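Local coordinates for PUA domain-containing protein (Archaeoglobus fulgidus DSM 4304, PDB 2Q07) that is of unknown function, though this C-terminal part of a longer archaeosine synthase-like protein carries a PUA domain and may bind RNA in tRNA modification, at residues Lys165-Leu168 against Tyr169-Ile172; Thr38-Pro42 against Tyr43-Arg47; Glu227-Ile230 against Tyr231-Glu234. All coordinates share one frame; numbering follows the deposited sequence.

Contact 1: residues Lys165-Leu168 against Tyr169-Ile172; sequences KVDL and YRRI
R170 and D167 meet just past Y169, whose ring leaves the turn for the ring of Y193 and for V189 of strand 188-190. The N of R170 makes a weak hydrogen bond to D167 O, and its side chain, bent at chi3, runs past the D167 carboxylate. OD2 of D167 lies 3.4 Å from R170 NE, but well out of the guanidinium plane, which makes this a salt bridge of charge alone; the place of OD2 is somewhat doubtful. R171 makes the firmer pairing: its NH1 reaches D167 OD1 at 3.0 Å, with carboxylate and guanidinium planes 68° apart. A bend at chi2 (85°) folds the chain of R171 back over the start of the helix toward D167, where V166 CG1 also meets NH1. I172 closes the first helical turn, its N donating to L168 O at 3.0 Å and its CD1 resting 4.1 Å from L168 CG. D167 occupies the N-cap position of helix 168-181 without a capping bond from its side chain; instead its negative charge is probably offset mainly by R171, with R170 NE adding a longer, less certain charge contact at this surface.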
loop_
_atom_site.group_PDB
_atom_site.type_symbol
_atom_site.label_atom_id
_atom_site.label_comp_id
_atom_site.label_asym_id
_atom_site.label_seq_id
_atom_site.Cartn_x
_atom_site.Cartn_y
_atom_site.Cartn_z
ATOM N N LYS A 165 -11.778 -13.300 13.362
ATOM C CA LYS A 165 -10.984 -13.146 12.149
ATOM C C LYS A 165 -11.030 -11.725 11.586
ATOM O O LYS A 165 -11.850 -10.898 11.998
ATOM C CB LYS A 165 -11.450 -14.135 11.080
ATOM C CG LYS A 165 -12.927 -14.056 10.783
ATOM C CD LYS A 165 -13.295 -14.896 9.579
ATOM C CE LYS A 165 -14.803 -14.977 9.428
ATOM N NZ LYS A 165 -15.414 -15.675 10.601
ATOM N N VAL A 166 -10.144 -11.455 10.632
ATOM C CA VAL A 166 -10.052 -10.142 9.998
ATOM C C VAL A 166 -9.965 -10.310 8.483
ATOM O O VAL A 166 -9.414 -11.291 7.993
ATOM C CB VAL A 166 -8.783 -9.386 10.471
ATOM C CG1 VAL A 166 -8.692 -8.032 9.784
ATOM C CG2 VAL A 166 -8.801 -9.216 11.977
ATOM N N ASP A 167 -10.513 -9.366 7.732
ATOM C CA ASP A 167 -10.417 -9.482 6.287
ATOM C C ASP A 167 -9.268 -8.592 5.825
ATOM O O ASP A 167 -9.445 -7.422 5.499
ATOM C CB ASP A 167 -11.750 -9.107 5.620
ATOM C CG ASP A 167 -12.131 -7.665 5.829
ATOM O OD1 ASP A 167 -11.794 -7.090 6.888
ATOM O OD2 ASP A 167 -12.789 -7.110 4.927
ATOM N N LEU A 168 -8.073 -9.172 5.823
ATOM C CA LEU A 168 -6.859 -8.468 5.427
ATOM C C LEU A 168 -6.899 -7.921 3.996
ATOM O O LEU A 168 -6.375 -6.842 3.731
ATOM C CB LEU A 168 -5.660 -9.403 5.567
ATOM C CG LEU A 168 -4.287 -8.838 5.185
ATOM C CD1 LEU A 168 -3.903 -7.698 6.113
ATOM C CD2 LEU A 168 -3.263 -9.945 5.265
ATOM N N TYR A 169 -7.513 -8.675 3.087
ATOM C CA TYR A 169 -7.594 -8.283 1.680
ATOM C C TYR A 169 -8.317 -6.962 1.473
ATOM O O TYR A 169 -7.926 -6.164 0.619
ATOM C CB TYR A 169 -8.274 -9.380 0.850
ATOM C CG TYR A 169 -7.449 -10.643 0.667
ATOM C CD1 TYR A 169 -7.992 -11.761 0.036
ATOM C CD2 TYR A 169 -6.131 -10.720 1.119
ATOM C CE1 TYR A 169 -7.250 -12.925 -0.142
ATOM C CE2 TYR A 169 -5.376 -11.880 0.948
ATOM C CZ TYR A 169 -5.945 -12.981 0.317
ATOM O OH TYR A 169 -5.224 -14.141 0.149
ATOM N N ARG A 170 -9.374 -6.737 2.242
ATOM C CA ARG A 170 -10.125 -5.491 2.145
ATOM C C ARG A 170 -9.301 -4.304 2.663
ATOM O O ARG A 170 -9.341 -3.211 2.089
ATOM C CB ARG A 170 -11.440 -5.615 2.925
ATOM C CG ARG A 170 -12.146 -4.288 3.212
ATOM C CD ARG A 170 -13.582 -4.544 3.638
ATOM N NE ARG A 170 -14.316 -5.190 2.551
ATOM C CZ ARG A 170 -15.451 -5.858 2.701
ATOM N NH1 ARG A 170 -16.001 -5.974 3.903
ATOM N NH2 ARG A 170 -16.029 -6.427 1.649
ATOM N N ARG A 171 -8.543 -4.519 3.737
ATOM C CA ARG A 171 -7.712 -3.454 4.299
ATOM C C ARG A 171 -6.636 -3.039 3.292
ATOM O O ARG A 171 -6.318 -1.855 3.148
ATOM C CB ARG A 171 -7.031 -3.918 5.596
ATOM C CG ARG A 171 -7.659 -3.376 6.871
ATOM C CD ARG A 171 -8.827 -4.218 7.313
ATOM N NE ARG A 171 -9.490 -3.656 8.487
ATOM C CZ ARG A 171 -10.263 -4.355 9.313
ATOM N NH1 ARG A 171 -10.464 -5.649 9.098
ATOM N NH2 ARG A 171 -10.847 -3.763 10.347
ATOM N N ILE A 172 -6.080 -4.026 2.598
ATOM C CA ILE A 172 -5.043 -3.791 1.592
ATOM C C ILE A 172 -5.576 -2.919 0.456
ATOM O O ILE A 172 -4.944 -1.945 0.068
ATOM C CB ILE A 172 -4.539 -5.128 0.989
ATOM C CG1 ILE A 172 -3.677 -5.875 2.009
ATOM C CG2 ILE A 172 -3.751 -4.879 -0.261
ATOM C CD1 ILE A 172 -3.211 -7.246 1.532
#

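Contact 2: residues Thr38-Pro42 against Tyr43-Arg47; sequences TARKP and YLTSR
K41 lies alongside the Y43 ring, both side chains pointing the same way, with CG of K41 3.7 Å from CE2 of Y43 and the extended lysine chain following the ring toward its hydroxyl. T38 meets the same ring at its edge, near the plane, where its OG1 comes 3.6 Å from CD2 of Y43. That OG1 sits between the backbone N and the carbonyl carbon (chi1 51°), a position from which it donates in the carbonyl plane to R40 O at 2.8 Å and also touches CB of S46. R40 reaches across T45 at about a right angle, and T45 O stands over the centre of one face of its guanidinium, 3.4 Å above the plane. A cis peptide bond precedes P42, whose O is gripped twice by T45: by the backbone N at 3.0 Å with a nearly straight N-H (165°), and by the side-chain OG1 at 3.0 Å. The T45 methyl, CG2, packs 3.9 Å from P42 CG. Both N and OG of S46 donate to Y43 O, the OG bond being 2.9 Å long. The L44 side chain packs outside this turn, on R53 and on L168 and Y169 of helix 168-181, and its N is bound by the carboxylate of E76. The backbone bonds T45 N to P42 O and S46 N to Y43 O, each i to i+3, make a short 3-10 turn in the DUF5591 region's connection from strand 31-36 to helix 47-55, with S46 as the N-cap whose OG bonds H49 N.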
loop_
_atom_site.group_PDB
_atom_site.type_symbol
_atom_site.label_atom_id
_atom_site.label_comp_id
_atom_site.label_asym_id
_atom_site.label_seq_id
_atom_site.Cartn_x
_atom_site.Cartn_y
_atom_site.Cartn_z
ATOM N N THR A 38 11.234 -11.307 2.684
ATOM C CA THR A 38 11.581 -12.566 2.033
ATOM C C THR A 38 12.063 -12.314 0.615
ATOM O O THR A 38 11.895 -11.216 0.085
ATOM C CB THR A 38 10.371 -13.518 1.974
ATOM O OG1 THR A 38 9.252 -12.822 1.416
ATOM C CG2 THR A 38 10.005 -14.027 3.376
ATOM N N ALA A 39 12.662 -13.338 0.013
ATOM C CA ALA A 39 13.165 -13.257 -1.358
ATOM C C ALA A 39 11.997 -13.082 -2.320
ATOM O O ALA A 39 12.052 -12.256 -3.234
ATOM C CB ALA A 39 13.941 -14.524 -1.708
ATOM N N ARG A 40 10.940 -13.862 -2.111
ATOM C CA ARG A 40 9.762 -13.776 -2.962
ATOM C C ARG A 40 8.812 -12.674 -2.500
ATOM O O ARG A 40 8.540 -12.537 -1.312
ATOM C CB ARG A 40 9.012 -15.107 -2.991
ATOM C CG ARG A 40 7.696 -15.049 -3.775
ATOM C CD ARG A 40 7.107 -16.430 -3.978
ATOM N NE ARG A 40 5.777 -16.384 -4.581
ATOM C CZ ARG A 40 5.046 -17.460 -4.845
ATOM N NH1 ARG A 40 5.517 -18.666 -4.565
ATOM N NH2 ARG A 40 3.838 -17.335 -5.381
ATOM N N LYS A 41 8.327 -11.888 -3.458
ATOM C CA LYS A 41 7.387 -10.807 -3.183
ATOM C C LYS A 41 6.207 -10.941 -4.155
ATOM O O LYS A 41 6.327 -11.599 -5.188
ATOM C CB LYS A 41 8.061 -9.447 -3.386
ATOM C CG LYS A 41 9.300 -9.208 -2.528
ATOM C CD LYS A 41 9.877 -7.836 -2.817
ATOM C CE LYS A 41 11.242 -7.651 -2.176
ATOM N NZ LYS A 41 11.867 -6.359 -2.599
ATOM N N PRO A 42 5.038 -10.365 -3.809
ATOM C CA PRO A 42 4.794 -9.619 -2.567
ATOM C C PRO A 42 4.919 -10.582 -1.389
ATOM O O PRO A 42 4.529 -11.740 -1.496
ATOM C CB PRO A 42 3.379 -9.081 -2.761
ATOM C CG PRO A 42 2.729 -10.132 -3.600
ATOM C CD PRO A 42 3.810 -10.447 -4.620
ATOM N N TYR A 43 5.460 -10.097 -0.276
ATOM C CA TYR A 43 5.702 -10.921 0.909
ATOM C C TYR A 43 4.649 -11.943 1.337
ATOM O O TYR A 43 4.996 -13.036 1.793
ATOM C CB TYR A 43 6.012 -10.023 2.101
ATOM C CG TYR A 43 7.084 -8.996 1.824
ATOM C CD1 TYR A 43 6.849 -7.644 2.069
ATOM C CD2 TYR A 43 8.342 -9.373 1.346
ATOM C CE1 TYR A 43 7.841 -6.686 1.850
ATOM C CE2 TYR A 43 9.352 -8.413 1.123
ATOM C CZ TYR A 43 9.085 -7.075 1.379
ATOM O OH TYR A 43 10.047 -6.114 1.170
ATOM N N LEU A 44 3.374 -11.607 1.197
ATOM C CA LEU A 44 2.319 -12.526 1.621
ATOM C C LEU A 44 2.291 -13.862 0.867
ATOM O O LEU A 44 1.752 -14.852 1.369
ATOM C CB LEU A 44 0.955 -11.845 1.510
ATOM C CG LEU A 44 -0.223 -12.534 2.185
ATOM C CD1 LEU A 44 0.056 -12.712 3.679
ATOM C CD2 LEU A 44 -1.485 -11.688 1.966
ATOM N N THR A 45 2.864 -13.894 -0.330
ATOM C CA THR A 45 2.890 -15.121 -1.121
ATOM C C THR A 45 4.162 -15.941 -0.885
ATOM O O THR A 45 4.330 -17.004 -1.481
ATOM C CB THR A 45 2.822 -14.828 -2.634
ATOM O OG1 THR A 45 4.077 -14.288 -3.063
ATOM C CG2 THR A 45 1.709 -13.826 -2.946
ATOM N N SER A 46 5.064 -15.453 -0.036
ATOM C CA SER A 46 6.306 -16.181 0.234
ATOM C C SER A 46 6.056 -17.451 1.053
ATOM O O SER A 46 5.102 -17.534 1.819
ATOM C CB SER A 46 7.292 -15.294 0.998
ATOM O OG SER A 46 6.890 -15.150 2.353
ATOM N N ARG A 47 6.928 -18.440 0.901
ATOM C CA ARG A 47 6.765 -19.672 1.658
ATOM C C ARG A 47 6.815 -19.431 3.164
ATOM O O ARG A 47 6.030 -20.003 3.909
ATOM C CB ARG A 47 7.831 -20.690 1.258
ATOM C CG ARG A 47 7.313 -21.768 0.332
ATOM C CD ARG A 47 8.379 -22.812 0.116
ATOM N NE ARG A 47 9.160 -22.573 -1.087
ATOM C CZ ARG A 47 10.356 -23.107 -1.312
ATOM N NH1 ARG A 47 10.911 -23.898 -0.402
ATOM N NH2 ARG A 47 10.977 -22.882 -2.459
#

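Contact 3: residues Glu227-Ile230 against Tyr231-Glu234; sequences EKNI and YTVE
This is a local side-chain contact across the link between helix 219-227 and strand 232-235, where the chain enters the PUA domain's mixed sheet. N229, with positive phi (45°), is the C-prime residue of a Schellman motif: its N bonds L226 O, and the N of I230 bonds L225 O. Its side chain crosses that of T232 at about a right angle, and T232 OG1 donates to N229 OD1 at 3.0 Å. The donor stands 38° out of the amide carbonyl plane, so it misses the lone pairs. A chi1 of 48° puts OG1 between T232's own backbone N and carbonyl carbon, facing N229, while CG2 lies 3.4 Å from I230 O. A valine in place of T232 would probably leave N229 OD1 without this donor and its amide freer to turn. I230 keeps apolar contact with the next residue, its CB 4.1 Å from CD1 of Y231, and also packs on L225. Y231 is likewise at positive phi (57°), and its N is bound by the carboxylate of D253 just before T232 joins the strand. One hydrogen bond thus ties the C-prime residue, just past the helix, to the first residue of the strand, adding a side-chain link to the Schellman bonds and the D253 bond.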
loop_
_atom_site.group_PDB
_atom_site.type_symbol
_atom_site.label_atom_id
_atom_site.label_comp_id
_atom_site.label_asym_id
_atom_site.label_seq_id
_atom_site.Cartn_x
_atom_site.Cartn_y
_atom_site.Cartn_z
ATOM N N GLU A 227 -15.852 14.348 -9.902
ATOM C CA GLU A 227 -16.785 15.172 -9.136
ATOM C C GLU A 227 -16.047 16.052 -8.139
ATOM O O GLU A 227 -16.228 17.272 -8.110
ATOM C CB GLU A 227 -17.756 14.294 -8.345
ATOM C CG GLU A 227 -18.989 13.836 -9.081
ATOM C CD GLU A 227 -19.785 12.832 -8.265
ATOM O OE1 GLU A 227 -20.089 13.129 -7.088
ATOM O OE2 GLU A 227 -20.101 11.747 -8.799
ATOM N N LYS A 228 -15.225 15.418 -7.309
ATOM C CA LYS A 228 -14.472 16.131 -6.287
ATOM C C LYS A 228 -13.298 16.888 -6.892
ATOM O O LYS A 228 -12.467 17.441 -6.179
ATOM C CB LYS A 228 -13.990 15.143 -5.223
ATOM C CG LYS A 228 -15.114 14.309 -4.624
ATOM C CD LYS A 228 -16.226 15.200 -4.089
ATOM C CE LYS A 228 -17.376 14.388 -3.510
ATOM N NZ LYS A 228 -18.529 15.254 -3.128
ATOM N N ASN A 229 -13.254 16.916 -8.218
ATOM C CA ASN A 229 -12.213 17.604 -8.962
ATOM C C ASN A 229 -10.799 17.367 -8.438
ATOM O O ASN A 229 -10.035 18.317 -8.245
ATOM C CB ASN A 229 -12.499 19.105 -8.987
ATOM C CG ASN A 229 -12.389 19.691 -10.376
ATOM O OD1 ASN A 229 -11.338 19.613 -11.012
ATOM N ND2 ASN A 229 -13.483 20.278 -10.862
ATOM N N ILE A 230 -10.457 16.104 -8.200
ATOM C CA ILE A 230 -9.120 15.746 -7.732
ATOM C C ILE A 230 -8.481 14.739 -8.694
ATOM O O ILE A 230 -9.157 13.842 -9.210
ATOM C CB ILE A 230 -9.152 15.168 -6.289
ATOM C CG1 ILE A 230 -10.138 14.005 -6.196
ATOM C CG2 ILE A 230 -9.547 16.271 -5.303
ATOM C CD1 ILE A 230 -10.149 13.328 -4.831
ATOM N N TYR A 231 -7.180 14.893 -8.935
ATOM C CA TYR A 231 -6.453 14.030 -9.864
ATOM C C TYR A 231 -7.125 14.090 -11.231
ATOM O O TYR A 231 -7.125 13.120 -11.990
ATOM C CB TYR A 231 -6.428 12.582 -9.371
ATOM C CG TYR A 231 -5.678 12.401 -8.075
ATOM C CD1 TYR A 231 -6.359 12.281 -6.861
ATOM C CD2 TYR A 231 -4.284 12.377 -8.058
ATOM C CE1 TYR A 231 -5.665 12.143 -5.658
ATOM C CE2 TYR A 231 -3.582 12.241 -6.864
ATOM C CZ TYR A 231 -4.279 12.125 -5.667
ATOM O OH TYR A 231 -3.589 11.996 -4.481
ATOM N N THR A 232 -7.693 15.250 -11.532
ATOM C CA THR A 232 -8.393 15.468 -12.785
ATOM C C THR A 232 -7.624 16.377 -13.729
ATOM O O THR A 232 -6.838 17.229 -13.305
ATOM C CB THR A 232 -9.780 16.083 -12.530
ATOM O OG1 THR A 232 -9.652 17.187 -11.625
ATOM C CG2 THR A 232 -10.721 15.049 -11.921
ATOM N N VAL A 233 -7.855 16.181 -15.020
ATOM C CA VAL A 233 -7.210 16.979 -16.044
ATOM C C VAL A 233 -8.241 17.270 -17.132
ATOM O O VAL A 233 -8.895 16.359 -17.658
ATOM C CB VAL A 233 -5.980 16.243 -16.646
ATOM C CG1 VAL A 233 -5.201 15.526 -15.543
ATOM C CG2 VAL A 233 -6.409 15.266 -17.703
ATOM N N GLU A 234 -8.412 18.550 -17.440
ATOM C CA GLU A 234 -9.356 18.958 -18.471
ATOM C C GLU A 234 -8.613 18.960 -19.792
ATOM O O GLU A 234 -7.505 19.478 -19.876
ATOM C CB GLU A 234 -9.894 20.354 -18.180
ATOM C CG GLU A 234 -10.957 20.815 -19.159
ATOM C CD GLU A 234 -11.404 22.237 -18.894
ATOM O OE1 GLU A 234 -11.630 22.578 -17.709
ATOM O OE2 GLU A 234 -11.534 23.011 -19.866
#

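The three contacts follow one another along the chain as 38-47, 165-172 and 227-234, in its DUF5591, pre-PUA and PUA parts. Contacts 1 and 2 touch, although their centres are 18 Å apart: CD2 of L44 packs on CE2 of Y169 at 4.0 Å and on CD2 of L168 at 4.1 Å, which joins the 3-10 turn of the DUF5591 region to the start of helix 168-181. Contact 3 stands apart, its nearest atoms about 15 Å from contact 1 and about 22 Å from contact 2. Contacts 2 and 3 lie on opposite sides of the chain's centre, with their own centres 36 Å apart.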